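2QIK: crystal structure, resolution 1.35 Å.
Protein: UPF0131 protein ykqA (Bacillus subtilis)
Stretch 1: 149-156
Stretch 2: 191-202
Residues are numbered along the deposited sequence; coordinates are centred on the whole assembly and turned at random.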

# COMPACT_ATOMS: atom_id res chain seq x y z
N HIS A 149 17.92 6.60 -15.13
CA HIS A 149 18.87 5.52 -15.02
C HIS A 149 18.50 4.46 -13.99
O HIS A 149 18.94 3.31 -14.11
N TYR A 150 17.68 4.83 -13.00
CA TYR A 150 17.20 3.88 -11.98
C TYR A 150 16.01 3.04 -12.44
O TYR A 150 15.69 2.07 -11.82
N PHE A 151 15.33 3.48 -13.52
CA PHE A 151 14.02 2.99 -13.93
C PHE A 151 14.19 2.31 -15.31
O PHE A 151 13.23 2.18 -16.08
N GLN A 152 15.38 1.76 -15.56
CA GLN A 152 15.70 1.07 -16.84
C GLN A 152 15.87 -0.45 -16.68
O GLN A 152 16.40 -1.15 -17.55
N ASP A 153 15.40 -0.96 -15.54
CA ASP A 153 15.41 -2.44 -15.32
C ASP A 153 13.98 -2.85 -14.90
O ASP A 153 13.73 -3.34 -13.79
N PRO A 154 13.02 -2.63 -15.79
CA PRO A 154 11.66 -3.11 -15.54
C PRO A 154 11.65 -4.62 -15.52
O PRO A 154 12.17 -5.28 -16.42
N VAL A 155 10.98 -5.16 -14.53
CA VAL A 155 10.62 -6.54 -14.55
C VAL A 155 9.52 -6.70 -15.60
O VAL A 155 9.58 -7.68 -16.36
N GLY A 156 8.64 -5.72 -15.71
CA GLY A 156 7.62 -5.65 -16.75
C GLY A 156 6.23 -5.64 -16.16
O GLY A 156 6.00 -5.31 -15.00
N TYR A 191 9.22 -2.35 -11.44
CA TYR A 191 10.60 -2.00 -11.66
C TYR A 191 11.50 -2.58 -10.57
O TYR A 191 11.11 -2.64 -9.41
N ARG A 192 12.70 -3.03 -10.93
CA ARG A 192 13.75 -3.34 -9.94
C ARG A 192 14.63 -2.08 -9.82
O ARG A 192 15.24 -1.66 -10.81
N ILE A 193 14.62 -1.47 -8.65
CA ILE A 193 15.34 -0.21 -8.43
C ILE A 193 16.31 -0.35 -7.24
O ILE A 193 16.04 -1.12 -6.31
N PRO A 194 17.38 0.42 -7.22
CA PRO A 194 18.21 0.46 -6.05
C PRO A 194 17.50 1.23 -4.93
O PRO A 194 16.73 2.14 -5.17
N TYR A 195 17.87 0.89 -3.70
CA TYR A 195 17.47 1.65 -2.52
C TYR A 195 17.69 3.18 -2.72
O TYR A 195 16.91 3.99 -2.23
N SER A 196 18.77 3.55 -3.38
CA SER A 196 19.11 4.90 -3.55
C SER A 196 18.12 5.69 -4.41
O SER A 196 18.18 6.93 -4.42
N ALA A 197 17.22 5.02 -5.11
CA ALA A 197 16.12 5.68 -5.87
C ALA A 197 14.94 6.00 -5.00
O ALA A 197 14.01 6.70 -5.45
N LEU A 198 14.87 5.53 -3.76
CA LEU A 198 13.65 5.66 -2.99
C LEU A 198 13.29 7.06 -2.57
O LEU A 198 12.09 7.43 -2.58
N SER A 199 14.26 7.85 -2.13
CA SER A 199 13.88 9.17 -1.64
C SER A 199 13.31 10.06 -2.76
O SER A 199 12.40 10.86 -2.50
N TYR A 200 13.75 9.86 -4.01
CA TYR A 200 13.14 10.54 -5.16
C TYR A 200 11.65 10.20 -5.17
O TYR A 200 10.79 11.07 -5.36
N LEU A 201 11.31 8.92 -5.03
CA LEU A 201 9.90 8.52 -5.06
C LEU A 201 9.12 9.11 -3.90
O LEU A 201 7.98 9.54 -4.06
N TYR A 202 9.72 9.12 -2.70
CA TYR A 202 9.05 9.70 -1.55
C TYR A 202 8.71 11.16 -1.77
O TYR A 202 7.65 11.65 -1.38

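The contact joins a short antiparallel strand pairing to an aromatic cluster: Y150 and F151 fill the hollow made by strand 191-193 and the turn and helix that follow it, while a salt bridge borders the start of strand 154-156.

F151, buried with chi1 m, supplies much of the apolar packing although its CA-to-CB bond runs sideways. Its ring edge meets the face of Y191 (also m), with centroids 5.3 Å apart and planes at 85°. Further along the ring, F151 CE1 lies 3.8 Å from I193 CG2 and F151 CZ lies 4.0 Å from L201 CD2, so strand and helix share one aromatic plug; I193 is p, L201 m then t. Y200 (t) adds a looser contact.

Y150 points toward stretch 2 in the m rotamer. One face of its ring is covered by A197, whose CB sits 4.0 Å from the ring centroid, and Y150 CD1 rests 3.6 Å from P194 CD. A197 CB also comes within 3.6 Å of Y150 CD2, and the phenol ends at a polar partner: S196 OG (chi1 p) donates to Y150 OH at 2.8 Å.

At the start of strand 154-156, P154 pairs with Y191 as a non-hydrogen-bonded bridge, their side chains on the same face of the sheet. R192 is anchored twice to one residue: R192 N donates to D153 O at 3.1 Å, and R192 NH1 reaches D153 OD2 at 3.0 Å in a salt bridge. With D153 at t and R192 extended through chi1 and chi2 (both t) before turning to m at chi3, the carboxylate meets the guanidinium edge, leaving one face for V155 (t), whose CG2 lies 3.8 Å from R192 NH2.

Two waters link Y150 O to R192 O, carbonyls that cannot bond each other directly; water 1 donates to both at 2.8 Å and accepts from D153 N at 2.9 Å.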

# COMPACT_ATOMS: atom_id res chain seq x y z
CB HIS A 149 20.27 6.08 -14.75
CG HIS A 149 20.46 6.81 -13.46
ND1 HIS A 149 20.84 6.17 -12.31
CD2 HIS A 149 20.20 8.10 -13.12
CE1 HIS A 149 20.91 7.05 -11.33
NE2 HIS A 149 20.51 8.22 -11.78
CB TYR A 150 16.81 4.60 -10.73
CG TYR A 150 17.92 5.18 -9.91
CD1 TYR A 150 19.07 4.45 -9.59
CD2 TYR A 150 17.84 6.44 -9.36
CE1 TYR A 150 20.05 4.94 -8.73
CE2 TYR A 150 18.80 6.94 -8.56
CZ TYR A 150 19.92 6.17 -8.21
OH TYR A 150 20.90 6.58 -7.34
CB PHE A 151 12.96 4.05 -13.90
CG PHE A 151 12.70 4.55 -12.52
CD1 PHE A 151 11.85 3.90 -11.66
CD2 PHE A 151 13.36 5.68 -12.06
CE1 PHE A 151 11.66 4.32 -10.41
CE2 PHE A 151 13.17 6.13 -10.78
CZ PHE A 151 12.33 5.46 -9.94
CB GLN A 152 16.92 1.76 -17.47
CG GLN A 152 16.61 3.16 -18.03
CD GLN A 152 17.83 4.03 -18.36
OE1 GLN A 152 17.68 5.22 -18.70
NE2 GLN A 152 19.00 3.48 -18.21
CB ASP A 153 16.44 -2.86 -14.23
CG ASP A 153 16.65 -4.35 -14.13
OD1 ASP A 153 16.28 -5.13 -15.01
OD2 ASP A 153 17.21 -4.78 -13.16
CB PRO A 154 10.83 -2.50 -16.68
CG PRO A 154 11.82 -2.37 -17.80
CD PRO A 154 13.11 -2.01 -17.12
CB VAL A 155 10.17 -7.04 -13.16
CG1 VAL A 155 9.75 -8.57 -13.24
CG2 VAL A 155 11.31 -6.80 -12.16
CB TYR A 191 10.81 -0.51 -11.59
CG TYR A 191 10.12 0.38 -12.60
CD1 TYR A 191 10.68 0.65 -13.83
CD2 TYR A 191 8.96 1.02 -12.26
CE1 TYR A 191 10.10 1.50 -14.71
CE2 TYR A 191 8.33 1.90 -13.17
CZ TYR A 191 8.93 2.15 -14.38
OH TYR A 191 8.36 3.05 -15.26
CB ARG A 192 14.60 -4.49 -10.44
CG ARG A 192 15.67 -4.95 -9.47
CD ARG A 192 16.51 -6.03 -9.99
NE ARG A 192 15.72 -7.19 -10.14
CZ ARG A 192 15.19 -7.67 -11.28
NH1 ARG A 192 15.44 -7.08 -12.45
NH2 ARG A 192 14.42 -8.75 -11.26
CB ILE A 193 14.39 0.96 -8.23
CG1 ILE A 193 13.66 0.90 -6.86
CG2 ILE A 193 13.38 1.11 -9.35
CD1 ILE A 193 12.73 2.10 -6.62
CB PRO A 194 19.51 1.17 -6.51
CG PRO A 194 19.43 1.14 -8.03
CD PRO A 194 17.94 1.23 -8.31
CB TYR A 195 18.22 1.16 -1.32
CG TYR A 195 17.79 1.84 -0.05
CD1 TYR A 195 16.57 1.62 0.53
CD2 TYR A 195 18.66 2.71 0.62
CE1 TYR A 195 16.18 2.25 1.68
CE2 TYR A 195 18.27 3.35 1.78
CZ TYR A 195 17.05 3.09 2.31
OH TYR A 195 16.70 3.74 3.49
CB SER A 196 20.48 5.08 -4.15
OG SER A 196 20.52 4.52 -5.44
CB ALA A 197 15.71 4.78 -6.97
CB LEU A 198 13.75 4.77 -1.72
CG LEU A 198 12.48 4.52 -0.99
CD1 LEU A 198 11.32 3.94 -1.92
CD2 LEU A 198 12.79 3.58 0.14
CB SER A 199 14.99 9.86 -0.85
OG SER A 199 16.11 10.17 -1.64
CB TYR A 200 13.82 10.08 -6.46
CG TYR A 200 12.99 10.44 -7.67
CD1 TYR A 200 12.98 11.72 -8.14
CD2 TYR A 200 12.16 9.53 -8.25
CE1 TYR A 200 12.16 12.10 -9.16
CE2 TYR A 200 11.36 9.86 -9.28
CZ TYR A 200 11.34 11.16 -9.75
OH TYR A 200 10.51 11.49 -10.83
CB LEU A 201 9.74 7.05 -5.14
CG LEU A 201 10.24 6.37 -6.42
CD1 LEU A 201 10.23 4.87 -6.29
CD2 LEU A 201 9.37 6.79 -7.59
CB TYR A 202 9.84 9.55 -0.27
CG TYR A 202 9.66 8.28 0.50
CD1 TYR A 202 9.62 7.05 -0.10
CD2 TYR A 202 9.51 8.31 1.90
CE1 TYR A 202 9.43 5.89 0.65
CE2 TYR A 202 9.35 7.16 2.64
CZ TYR A 202 9.29 5.95 2.03
OH TYR A 202 9.13 4.77 2.71
O HOH W 1 14.38 -0.15 -12.97
O HOH W 2 17.69 -0.47 -11.69